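Local coordinates for hypothetical protein SA2161 (Staphylococcus aureus, PDB 1Y7R), which is of unknown function but belongs to the GNAT family and is probably an acetyltransferase that transfers an acetyl group from acetyl-coenzyme A, at the interface of chains A and B. Numbering follows the deposited sequence. Chains: chain A/B, hypothetical protein SA2161.

Contact 1 and contact 2 lie about 18 Å apart, measured between the centres of their C-alpha atoms, and share no residue. In contact 1 the C-terminal strand 126-132 of chain B pairs with strand 101-107 of chain A beside helix 80-95; in contact 2 the turn between strands 49-58 and 63-71 of chain B meets chain A near helix 28-34 and the same two strands. Backbone pairing and apolar packing thus serve one contact, charge pairing the other. Two-fold symmetry repeats both with the chains exchanged, which is consistent with a dimer formed by swapping C-terminal strands, although the structure alone does not prove it in solution.

Contact 1: the interface of chains A and B. Residues chain A 89, 92, 96, 100-102; chain B 131, 133.
B:Tyr133, the C-terminal residue, turns one ring face to A:Ser96 at the end of helix 80-95, with A:Ile92 on that same side, out beyond the hydroxyl end; it hides more surface than any other residue here. A:Ser96 OG stands 3.0 Å above the B:Tyr133 ring plane, displaced toward the rim near CD1, while A:Val100 O lies in plane at the ring's edge. A small serine probably suits this place, its CB packing 3.8 Å from B:Tyr133 CD2. The A:Ile92 and B:Tyr133 side chains cross at about a right angle, and A:Ile92 CG2, anti to the backbone N, lies 3.3 Å from the phenol oxygen B:Tyr133 OH.

Valine and isoleucine, beta-branched and at home in strands, fill the neighbouring space. A:Val102 turns CG2 to B:Tyr133 CE1 at 3.7 Å, and its CB rests against B:Ile131 CG1 at 3.8 Å, the two side chains running alongside each other in the same direction. In B:Ile131, chi1 65° puts CG1 beside A:Val102, and the extended chi2 carries CD1 on toward the selenium of selenomethionine A:Met89, a looser neighbour with SE 4.4 Å from CD1.

Behind these side chains, an antiparallel beta bridge joins strand 126-132 of one chain to strand 101-107 of the other, an intersubunit sheet pairing that probably helps hold the copies together. A:Val102 N donates to B:Ile131 O, and B:Ile131 N returns a bond to A:Val102 O, both at 2.9 Å. A:Val100 is engineered in place of alanine, but its backbone does the pairing: B:Tyr133 N gives its hydrogen to A:Val100 O at 2.9 Å, nearly straight at 169°.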
loop_
_atom_site.group_PDB
_atom_site.type_symbol
_atom_site.label_atom_id
_atom_site.label_comp_id
_atom_site.label_asym_id
_atom_site.label_seq_id
_atom_site.Cartn_x
_atom_site.Cartn_y
_atom_site.Cartn_z
HETATM N N MSE A 89 -11.628 -5.238 8.030
HETATM C CA MSE A 89 -11.658 -4.192 9.074
HETATM C C MSE A 89 -11.472 -4.784 10.465
HETATM O O MSE A 89 -10.881 -4.133 11.349
HETATM C CB MSE A 89 -12.937 -3.350 8.996
HETATM C CG MSE A 89 -13.030 -2.460 7.759
HETATM SE SE MSE A 89 -11.395 -1.382 7.389
HETATM C CE MSE A 89 -10.463 -2.557 6.318
ATOM N N ILE A 92 -7.630 -5.355 10.710
ATOM C CA ILE A 92 -6.902 -4.092 10.927
ATOM C C ILE A 92 -7.165 -3.542 12.343
ATOM O O ILE A 92 -6.231 -3.085 13.004
ATOM C CB ILE A 92 -7.234 -3.059 9.844
ATOM C CG1 ILE A 92 -6.752 -3.577 8.473
ATOM C CG2 ILE A 92 -6.560 -1.711 10.181
ATOM C CD1 ILE A 92 -7.209 -2.716 7.264
ATOM N N SER A 96 -4.135 -2.214 14.519
ATOM C CA SER A 96 -4.002 -0.760 14.400
ATOM C C SER A 96 -3.885 -0.071 15.771
ATOM O O SER A 96 -4.394 -0.564 16.756
ATOM C CB SER A 96 -5.212 -0.227 13.655
ATOM O OG SER A 96 -4.850 0.863 12.854
ATOM N N VAL A 100 -2.247 5.004 13.039
ATOM C CA VAL A 100 -2.153 4.071 11.902
ATOM C C VAL A 100 -2.967 4.626 10.739
ATOM O O VAL A 100 -4.086 5.061 10.933
ATOM C CB VAL A 100 -2.683 2.674 12.293
ATOM C CG1 VAL A 100 -2.748 1.728 11.081
ATOM C CG2 VAL A 100 -1.819 2.080 13.351
ATOM N N TYR A 101 -2.397 4.529 9.542
ATOM C CA TYR A 101 -3.008 5.005 8.303
ATOM C C TYR A 101 -3.369 3.811 7.438
ATOM O O TYR A 101 -2.539 2.897 7.260
ATOM C CB TYR A 101 -1.977 5.812 7.558
ATOM C CG TYR A 101 -2.411 6.415 6.247
ATOM C CD1 TYR A 101 -3.073 7.649 6.207
ATOM C CD2 TYR A 101 -2.091 5.782 5.040
ATOM C CE1 TYR A 101 -3.434 8.226 4.986
ATOM C CE2 TYR A 101 -2.456 6.340 3.812
ATOM C CZ TYR A 101 -3.131 7.571 3.806
ATOM O OH TYR A 101 -3.479 8.143 2.606
ATOM N N VAL A 102 -4.581 3.800 6.883
ATOM C CA VAL A 102 -4.909 2.719 5.944
ATOM C C VAL A 102 -5.432 3.365 4.677
ATOM O O VAL A 102 -6.232 4.310 4.737
ATOM C CB VAL A 102 -6.002 1.795 6.508
ATOM C CG1 VAL A 102 -6.289 0.626 5.529
ATOM C CG2 VAL A 102 -5.644 1.271 7.933
ATOM N N ILE B 131 -8.329 6.059 5.798
ATOM C CA ILE B 131 -8.740 6.298 7.195
ATOM C C ILE B 131 -7.497 6.436 8.065
ATOM O O ILE B 131 -6.447 5.886 7.735
ATOM C CB ILE B 131 -9.651 5.168 7.740
ATOM C CG1 ILE B 131 -8.876 3.844 7.812
ATOM C CG2 ILE B 131 -10.885 5.028 6.885
ATOM C CD1 ILE B 131 -9.662 2.591 8.290
ATOM N N TYR B 133 -6.488 5.956 12.279
ATOM C CA TYR B 133 -6.939 5.509 13.596
ATOM C C TYR B 133 -6.458 6.457 14.692
ATOM O O TYR B 133 -5.636 7.325 14.439
ATOM C CB TYR B 133 -6.364 4.116 13.862
ATOM C CG TYR B 133 -7.112 3.051 13.125
ATOM C CD1 TYR B 133 -6.902 2.849 11.759
ATOM C CD2 TYR B 133 -8.046 2.252 13.779
ATOM C CE1 TYR B 133 -7.604 1.870 11.060
ATOM C CE2 TYR B 133 -8.758 1.283 13.086
ATOM C CZ TYR B 133 -8.526 1.100 11.735
ATOM O OH TYR B 133 -9.216 0.138 11.024
#

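Contact 2: the interface of chains A and B. Residues chain A 34-35, 38, 55, 68; chain B 59, 62-63.
A:Arg55 and B:Asp59 meet in a salt bridge across the interface, their side chains crossing at about a right angle. A:Arg55 NH2 donates to B:Asp59 OD2 at 2.9 Å, where OD2 uses its anti lone pair; A:Arg55 NH1 reaches B:Asp59 OD2 at 3.0 Å, also from the anti side but out of the carboxylate plane. Both end nitrogens thus close on OD2 alone, and the 48° twist between the planes differs from a coplanar pairing with both carboxylate oxygens. Arginine suits the place because its long chain, bent at chi3 (68°), brings several N-H groups to the partner.

The other carboxylate oxygen is held within its own chain. B:Asp59 OD1 accepts from B:Thr62 N through its syn lone pair at 2.8 Å, and from B:Val63 N above the carboxylate plane. An aspartate, short enough to cap its own turn, can therefore offer OD2 to the partner.

At the guanidinium edge on the NE side, A:Asp68 OD2 takes a bond from A:Arg55 NH1 at 2.8 Å and helps fix the group's rotation; the two nearby acids probably stabilise its positive charge. Lacking a side chain, A:Gly34 lets the aspartate approach closely, its CA 3.5 Å from B:Asp59 CG.

The A:Arg55 bonds link strand 49-58 of one copy to the turn of the other, and probably help set the two copies if this two-fold pair is the biological dimer.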
loop_
_atom_site.group_PDB
_atom_site.type_symbol
_atom_site.label_atom_id
_atom_site.label_comp_id
_atom_site.label_asym_id
_atom_site.label_seq_id
_atom_site.Cartn_x
_atom_site.Cartn_y
_atom_site.Cartn_z
ATOM N N GLY A 34 3.451 -13.408 -5.129
ATOM C CA GLY A 34 2.749 -12.434 -4.260
ATOM C C GLY A 34 1.817 -13.048 -3.229
ATOM O O GLY A 34 1.697 -12.555 -2.096
ATOM N N LEU A 35 1.153 -14.142 -3.589
ATOM C CA LEU A 35 0.058 -14.648 -2.738
ATOM C C LEU A 35 0.432 -14.997 -1.283
ATOM O O LEU A 35 -0.381 -14.756 -0.393
ATOM C CB LEU A 35 -0.651 -15.836 -3.398
ATOM C CG LEU A 35 -1.637 -15.468 -4.513
ATOM C CD1 LEU A 35 -2.019 -16.711 -5.285
ATOM C CD2 LEU A 35 -2.868 -14.777 -3.933
ATOM N N ALA A 38 0.829 -11.499 1.704
ATOM C CA ALA A 38 -0.089 -10.485 2.257
ATOM C C ALA A 38 -0.109 -10.667 3.768
ATOM O O ALA A 38 0.031 -11.805 4.261
ATOM C CB ALA A 38 -1.467 -10.688 1.688
ATOM N N ARG A 55 -7.368 -8.509 0.268
ATOM C CA ARG A 55 -6.031 -8.725 0.834
ATOM C C ARG A 55 -5.556 -7.432 1.491
ATOM O O ARG A 55 -6.053 -6.345 1.167
ATOM C CB ARG A 55 -5.035 -9.188 -0.261
ATOM C CG ARG A 55 -5.501 -10.453 -0.997
ATOM C CD ARG A 55 -4.674 -10.801 -2.206
ATOM N NE ARG A 55 -3.312 -11.235 -1.850
ATOM C CZ ARG A 55 -2.176 -10.747 -2.356
ATOM N NH1 ARG A 55 -2.172 -9.790 -3.286
ATOM N NH2 ARG A 55 -1.028 -11.280 -1.934
ATOM N N ASP A 68 -6.799 -5.801 -3.950
ATOM C CA ASP A 68 -7.414 -7.028 -4.491
ATOM C C ASP A 68 -8.795 -7.304 -3.933
ATOM O O ASP A 68 -9.140 -8.464 -3.650
ATOM C CB ASP A 68 -6.499 -8.235 -4.238
ATOM C CG ASP A 68 -5.346 -8.288 -5.207
ATOM O OD1 ASP A 68 -5.531 -7.843 -6.354
ATOM O OD2 ASP A 68 -4.256 -8.737 -4.846
ATOM N N ASP B 59 3.592 -7.268 -1.381
ATOM C CA ASP B 59 3.581 -8.734 -1.279
ATOM C C ASP B 59 4.668 -9.448 -2.110
ATOM O O ASP B 59 4.642 -10.680 -2.272
ATOM C CB ASP B 59 2.200 -9.261 -1.625
ATOM C CG ASP B 59 1.916 -9.215 -3.101
ATOM O OD1 ASP B 59 2.748 -8.673 -3.871
ATOM O OD2 ASP B 59 0.843 -9.708 -3.495
ATOM N N THR B 62 2.825 -9.039 -6.662
ATOM C CA THR B 62 1.651 -8.589 -7.329
ATOM C C THR B 62 1.472 -7.072 -7.076
ATOM O O THR B 62 0.970 -6.336 -7.932
ATOM C CB THR B 62 0.568 -9.443 -6.679
ATOM O OG1 THR B 62 0.057 -10.467 -7.554
ATOM C CG2 THR B 62 -0.398 -8.666 -5.865
ATOM N N VAL B 63 1.919 -6.595 -5.906
ATOM C CA VAL B 63 1.643 -5.201 -5.494
ATOM C C VAL B 63 2.668 -4.677 -4.498
ATOM O O VAL B 63 3.093 -5.408 -3.593
ATOM C CB VAL B 63 0.181 -5.054 -4.926
ATOM C CG1 VAL B 63 -0.053 -5.956 -3.717
ATOM C CG2 VAL B 63 -0.147 -3.572 -4.581
#